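Local coordinates for protein putatuve endo-xylanase (Clostridium stercorarium, PDB 1O8P) that probably binds xylan and cellulose chains as a family 6 carbohydrate-binding module of a putative endo-xylanase, and binds a calcium ion, at residues T75-R80 and D142-S147; G102-G107 and V118-S123. All coordinates share one frame; numbering follows the deposited sequence.

How the contacts relate
Both contacts belong to one beta-sandwich of the carbohydrate-binding module, their centres about 9 Å apart. Contact 1 pairs two neighbouring strands within the antiparallel sheet 29-30, 140-147, 74-82, 116-125; contact 2 sets the last of these strands, 116-125, against strand 100-106 of the other sheet. They adjoin directly: Thr-78 OG1 lies 2.7 Å from Ser-119 OG, a probable hydrogen bond, and Ala-79 O lies 2.8 Å from Val-118 N, another. Strand 74-82 of contact 1 is thus the immediate sheet neighbour of strand 116-125 of contact 2. The calcium ion is bound at one end of contact 1, through Asp-142, whereas the Ile-104 side chain of contact 2 is about 14 Å from it.

Contact 1 (T75-R80 and D142-S147); sequences TSVTAR and DWFVFS. With CA (calcium ion), chain B.
Arg-80 and Asp-142 form a salt bridge beside a calcium ion, NH1 to OD2 being 2.6 Å. NH1 comes to the anti side of OD2, somewhat out of the carboxylate plane, with its N-H...O angle bent to 134°, and the guanidinium and carboxylate planes stand 69° apart. The other oxygen, OD1, binds the calcium at 2.4 Å, and the backbone O of the same residue is a second ligand; Gln-30, Glu-32, Ser-52 and a water complete the site. One carboxylate thus bridges metal and guanidinium, whose charges would both favour its ionised form.

CH-pi contacts lie on both faces of the sheet. Arg-80 CB sits over the centre of the Trp-143 six-membered ring, 3.9 Å from its centroid. On the buried face, Val-77 CG2, placed anti to the backbone N, lies over the Phe-146 ring at 4.1 Å from the centroid. Ala-79 CB packs on Phe-144 CB nearby, and the Phe-144 ring meets Tyr-65 edge-to-face.

Backbone hydrogen bonds pair the antiparallel strands, whose N-to-C directions differ by 159° over these segments. Thr-78 and Val-145 exchange two, with Thr-78 N 2.8 Å from Val-145 O. Ser-147 O accepts from both Thr-75 N (2.9 Å) and Ser-76 N (3.2 Å).

Water joins the polar groups on the Thr-78 face: one molecule lies 2.9 Å from Thr-78 OG1 and unusually close to Ser-147 OG, while Thr-78 OG1 bonds Ser-119 OG too.

Thr-75 and Ser-76, both facing Ser-147, make a classic beta bulge, closing one end of an antiparallel pair whose other end enters the calcium site of this family 6 beta-sandwich.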
loop_
_atom_site.group_PDB
_atom_site.type_symbol
_atom_site.label_atom_id
_atom_site.label_comp_id
_atom_site.label_asym_id
_atom_site.label_seq_id
_atom_site.Cartn_x
_atom_site.Cartn_y
_atom_site.Cartn_z
ATOM N N THR A 75 -5.905 -8.293 10.501
ATOM C CA THR A 75 -6.242 -9.454 9.671
ATOM C C THR A 75 -6.755 -8.995 8.312
ATOM O O THR A 75 -7.126 -9.813 7.487
ATOM C CB THR A 75 -7.346 -10.310 10.352
ATOM O OG1 THR A 75 -8.355 -9.414 10.843
ATOM C CG2 THR A 75 -6.848 -10.972 11.627
ATOM N N SER A 76 -6.778 -7.696 8.061
ATOM C CA SER A 76 -7.231 -7.229 6.759
ATOM C C SER A 76 -6.558 -5.911 6.367
ATOM O O SER A 76 -6.083 -5.181 7.237
ATOM C CB SER A 76 -8.779 -7.196 6.736
ATOM O OG SER A 76 -9.317 -5.981 6.322
ATOM N N VAL A 77 -6.490 -5.646 5.062
ATOM C CA VAL A 77 -5.887 -4.420 4.524
ATOM C C VAL A 77 -6.846 -3.840 3.505
ATOM O O VAL A 77 -7.551 -4.604 2.829
ATOM C CB VAL A 77 -4.512 -4.637 3.865
ATOM C CG1 VAL A 77 -4.564 -5.659 2.673
ATOM C CG2 VAL A 77 -3.905 -3.292 3.414
ATOM N N THR A 78 -6.875 -2.503 3.448
ATOM C CA THR A 78 -7.655 -1.728 2.504
ATOM C C THR A 78 -6.767 -0.686 1.842
ATOM O O THR A 78 -6.064 0.036 2.527
ATOM C CB THR A 78 -8.826 -1.016 3.228
ATOM O OG1 THR A 78 -9.700 -2.004 3.780
ATOM C CG2 THR A 78 -9.717 -0.250 2.233
ATOM N N ALA A 79 -6.802 -0.588 0.513
ATOM C CA ALA A 79 -6.078 0.490 -0.191
ATOM C C ALA A 79 -7.048 1.344 -1.031
ATOM O O ALA A 79 -8.037 0.818 -1.567
ATOM C CB ALA A 79 -4.925 -0.109 -1.058
ATOM N N ARG A 80 -6.792 2.650 -1.121
ATOM C CA ARG A 80 -7.589 3.547 -1.971
ATOM C C ARG A 80 -6.775 3.686 -3.220
ATOM O O ARG A 80 -5.648 4.215 -3.169
ATOM C CB ARG A 80 -7.798 4.927 -1.338
ATOM C CG ARG A 80 -8.805 5.787 -2.101
ATOM C CD ARG A 80 -9.222 7.098 -1.422
ATOM N NE ARG A 80 -10.134 7.939 -2.227
ATOM C CZ ARG A 80 -9.776 9.054 -2.953
ATOM N NH1 ARG A 80 -8.507 9.463 -3.053
ATOM N NH2 ARG A 80 -10.709 9.756 -3.624
ATOM N N ASP A 142 -3.444 6.107 -3.110
ATOM C CA ASP A 142 -3.604 7.296 -2.279
ATOM C C ASP A 142 -3.110 6.907 -0.877
ATOM O O ASP A 142 -2.179 7.502 -0.369
ATOM C CB ASP A 142 -5.081 7.714 -2.276
ATOM C CG ASP A 142 -5.343 8.951 -1.496
ATOM O OD1 ASP A 142 -4.415 9.536 -0.861
ATOM O OD2 ASP A 142 -6.491 9.409 -1.445
ATOM N N TRP A 143 -3.717 5.873 -0.288
ATOM C CA TRP A 143 -3.342 5.416 1.044
ATOM C C TRP A 143 -3.733 3.980 1.207
ATOM O O TRP A 143 -4.448 3.420 0.354
ATOM C CB TRP A 143 -3.973 6.270 2.172
ATOM C CG TRP A 143 -5.442 6.541 2.064
ATOM C CD1 TRP A 143 -6.035 7.749 1.733
ATOM C CD2 TRP A 143 -6.530 5.629 2.335
ATOM N NE1 TRP A 143 -7.407 7.635 1.774
ATOM C CE2 TRP A 143 -7.745 6.351 2.132
ATOM C CE3 TRP A 143 -6.608 4.284 2.741
ATOM C CZ2 TRP A 143 -9.025 5.754 2.297
ATOM C CZ3 TRP A 143 -7.867 3.677 2.887
ATOM C CH2 TRP A 143 -9.065 4.416 2.680
ATOM N N PHE A 144 -3.258 3.394 2.311
ATOM C CA PHE A 144 -3.643 2.043 2.722
ATOM C C PHE A 144 -3.742 1.967 4.235
ATOM O O PHE A 144 -3.179 2.798 4.960
ATOM C CB PHE A 144 -2.733 0.940 2.102
ATOM C CG PHE A 144 -1.323 0.892 2.638
ATOM C CD1 PHE A 144 -0.364 1.840 2.230
ATOM C CD2 PHE A 144 -0.925 -0.122 3.496
ATOM C CE1 PHE A 144 0.957 1.815 2.710
ATOM C CE2 PHE A 144 0.421 -0.155 3.969
ATOM C CZ PHE A 144 1.346 0.811 3.572
ATOM N N VAL A 145 -4.488 0.998 4.718
ATOM C CA VAL A 145 -4.752 0.914 6.144
ATOM C C VAL A 145 -5.127 -0.520 6.483
ATOM O O VAL A 145 -5.573 -1.269 5.621
ATOM C CB VAL A 145 -5.850 1.979 6.630
ATOM C CG1 VAL A 145 -7.280 1.633 6.129
ATOM C CG2 VAL A 145 -5.844 2.098 8.158
ATOM N N PHE A 146 -4.922 -0.897 7.745
ATOM C CA PHE A 146 -5.190 -2.263 8.226
ATOM C C PHE A 146 -6.347 -2.262 9.239
ATOM O O PHE A 146 -6.667 -1.212 9.810
ATOM C CB PHE A 146 -3.908 -2.889 8.822
ATOM C CG PHE A 146 -2.778 -3.041 7.823
ATOM C CD1 PHE A 146 -2.669 -4.202 7.043
ATOM C CD2 PHE A 146 -1.844 -2.001 7.624
ATOM C CE1 PHE A 146 -1.621 -4.343 6.106
ATOM C CE2 PHE A 146 -0.803 -2.129 6.684
ATOM C CZ PHE A 146 -0.684 -3.293 5.925
ATOM N N SER A 147 -6.989 -3.416 9.421
ATOM C CA SER A 147 -8.103 -3.587 10.372
ATOM C C SER A 147 -7.974 -4.896 11.113
ATOM O O SER A 147 -7.430 -5.860 10.576
ATOM C CB SER A 147 -9.482 -3.685 9.671
ATOM O OG SER A 147 -9.677 -2.771 8.628
HETATM CA CA CA B . -2.178 10.007 -0.163
HETATM O O HOH W 1 -8.653 -2.599 6.394
HETATM O O HOH W 2 -2.530 12.350 0.487
#

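Contact 2 (G102-G107 and V118-S123); sequences GTIYVG and VSATIS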
loop_
_atom_site.group_PDB
_atom_site.type_symbol
_atom_site.label_atom_id
_atom_site.label_comp_id
_atom_site.label_asym_id
_atom_site.label_seq_id
_atom_site.Cartn_x
_atom_site.Cartn_y
_atom_site.Cartn_z
ATOM N N GLY A 102 -0.483 -11.025 2.130
ATOM C CA GLY A 102 -1.715 -11.053 1.366
ATOM C C GLY A 102 -1.533 -10.318 0.059
ATOM O O GLY A 102 -0.520 -9.625 -0.144
ATOM N N THR A 103 -2.542 -10.450 -0.799
ATOM C CA THR A 103 -2.539 -9.791 -2.082
ATOM C C THR A 103 -3.850 -9.061 -2.292
ATOM O O THR A 103 -4.924 -9.669 -2.209
ATOM C CB THR A 103 -2.326 -10.858 -3.214
ATOM O OG1 THR A 103 -1.098 -11.527 -2.972
ATOM C CG2 THR A 103 -2.100 -10.213 -4.564
ATOM N N ILE A 104 -3.755 -7.779 -2.629
ATOM C CA ILE A 104 -4.919 -6.988 -3.037
ATOM C C ILE A 104 -5.093 -7.124 -4.558
ATOM O O ILE A 104 -4.201 -6.781 -5.297
ATOM C CB ILE A 104 -4.730 -5.468 -2.661
ATOM C CG1 ILE A 104 -4.258 -5.306 -1.203
ATOM C CG2 ILE A 104 -6.032 -4.718 -2.898
ATOM C CD1 ILE A 104 -4.149 -3.834 -0.750
ATOM N N TYR A 105 -6.266 -7.580 -4.999
ATOM C CA TYR A 105 -6.571 -7.769 -6.416
ATOM C C TYR A 105 -7.331 -6.548 -6.847
ATOM O O TYR A 105 -8.475 -6.366 -6.492
ATOM C CB TYR A 105 -7.402 -9.065 -6.640
ATOM C CG TYR A 105 -6.533 -10.277 -6.406
ATOM C CD1 TYR A 105 -5.696 -10.767 -7.418
ATOM C CD2 TYR A 105 -6.489 -10.885 -5.159
ATOM C CE1 TYR A 105 -4.830 -11.832 -7.182
ATOM C CE2 TYR A 105 -5.640 -11.947 -4.915
ATOM C CZ TYR A 105 -4.812 -12.407 -5.925
ATOM O OH TYR A 105 -3.979 -13.452 -5.673
ATOM N N VAL A 106 -6.668 -5.681 -7.590
ATOM C CA VAL A 106 -7.281 -4.427 -7.965
ATOM C C VAL A 106 -7.840 -4.557 -9.396
ATOM O O VAL A 106 -7.070 -4.761 -10.349
ATOM C CB VAL A 106 -6.292 -3.256 -7.869
ATOM C CG1 VAL A 106 -7.049 -1.952 -8.102
ATOM C CG2 VAL A 106 -5.553 -3.258 -6.521
ATOM N N GLY A 107 -9.169 -4.481 -9.527
ATOM C CA GLY A 107 -9.794 -4.358 -10.830
ATOM C C GLY A 107 -9.778 -2.928 -11.356
ATOM O O GLY A 107 -9.647 -1.961 -10.587
ATOM N N VAL A 118 -10.211 -0.868 -1.989
ATOM C CA VAL A 118 -10.139 -2.288 -2.288
ATOM C C VAL A 118 -9.472 -3.026 -1.116
ATOM O O VAL A 118 -8.386 -2.640 -0.672
ATOM C CB VAL A 118 -9.417 -2.572 -3.666
ATOM C CG1 VAL A 118 -9.437 -4.081 -4.002
ATOM C CG2 VAL A 118 -10.088 -1.781 -4.826
ATOM N N SER A 119 -10.108 -4.084 -0.627
ATOM C CA SER A 119 -9.607 -4.817 0.553
ATOM C C SER A 119 -9.147 -6.247 0.263
ATOM O O SER A 119 -9.502 -6.836 -0.754
ATOM C CB SER A 119 -10.665 -4.852 1.683
ATOM O OG SER A 119 -11.106 -3.550 2.038
ATOM N N ALA A 120 -8.391 -6.813 1.197
ATOM C CA ALA A 120 -7.945 -8.207 1.141
ATOM C C ALA A 120 -7.698 -8.627 2.589
ATOM O O ALA A 120 -7.397 -7.781 3.443
ATOM C CB ALA A 120 -6.655 -8.349 0.312
ATOM N N THR A 121 -7.822 -9.921 2.865
ATOM C CA THR A 121 -7.366 -10.453 4.146
ATOM C C THR A 121 -5.817 -10.601 4.110
ATOM O O THR A 121 -5.213 -10.731 3.048
ATOM C CB THR A 121 -8.004 -11.799 4.487
ATOM O OG1 THR A 121 -7.450 -12.786 3.605
ATOM C CG2 THR A 121 -9.528 -11.821 4.159
ATOM N N ILE A 122 -5.219 -10.618 5.292
ATOM C CA ILE A 122 -3.797 -10.846 5.468
ATOM C C ILE A 122 -3.632 -11.825 6.621
ATOM O O ILE A 122 -4.495 -11.878 7.498
ATOM C CB ILE A 122 -2.999 -9.471 5.711
ATOM C CG1 ILE A 122 -3.510 -8.638 6.898
ATOM C CG2 ILE A 122 -3.003 -8.603 4.473
ATOM C CD1 ILE A 122 -2.383 -7.822 7.637
ATOM N N SER A 123 -2.569 -12.648 6.581
ATOM C CA SER A 123 -2.111 -13.397 7.756
ATOM C C SER A 123 -2.073 -12.434 8.919
ATOM O O SER A 123 -1.597 -11.291 8.767
ATOM C CB SER A 123 -0.690 -13.912 7.592
ATOM O OG SER A 123 -0.554 -14.682 6.433
HETATM O O HOH W 3 -4.770 -11.803 0.694
HETATM O O HOH W 4 -8.610 -8.037 -3.004
#
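Gly-102 opens the contact against Ile-122: its CA lies 4.2 Å from Ile-122 CG2, the methyl anti to the carbonyl carbon of its residue. A beta carbon on Gly-102 would point toward 118-123 and clash with Thr-121 O and that same methyl, so the absence of a side chain permits this approach.

At Thr-103 the backbone does the touching. Its O is 3.3 Å from Ala-120 CB, a methyl directed toward 102-107, and its N donates to a water that in turn donates to Thr-121 O, at 2.6 Å from that atom.

Ile-104 brings two branches to the other strand. CG2, anti to the backbone N, meets Val-118 CG1 at 3.6 Å, the two side chains crossing at a slant, while CG1 reaches Ala-120 CB at 4.2 Å. Ile-104 also packs on Ala-79 of strand 74-82.

Tyr-105 repeats the water link: its N donates to a second water, 3.1 Å away, which donates to Ser-119 O. Its carbonyl O also touches Val-118 CG1 at 3.5 Å. Val-106 adds a looser contact, CG1 to Val-118 CG2, and both valines touch Val-81.

The segments are antiparallel, their N-to-C directions 172° apart and their axes no closer than 6.1 Å, and no direct hydrogen bond joins them. In place of direct bonds, apolar contacts and two bridging waters join the strands. Ile-104 makes backbone hydrogen bonds to Ile-89 in its own sheet, and Ala-120 to Val-77 in the other: two edge strands meeting along one side of the beta-sandwich, the fold of family 6 carbohydrate-binding modules.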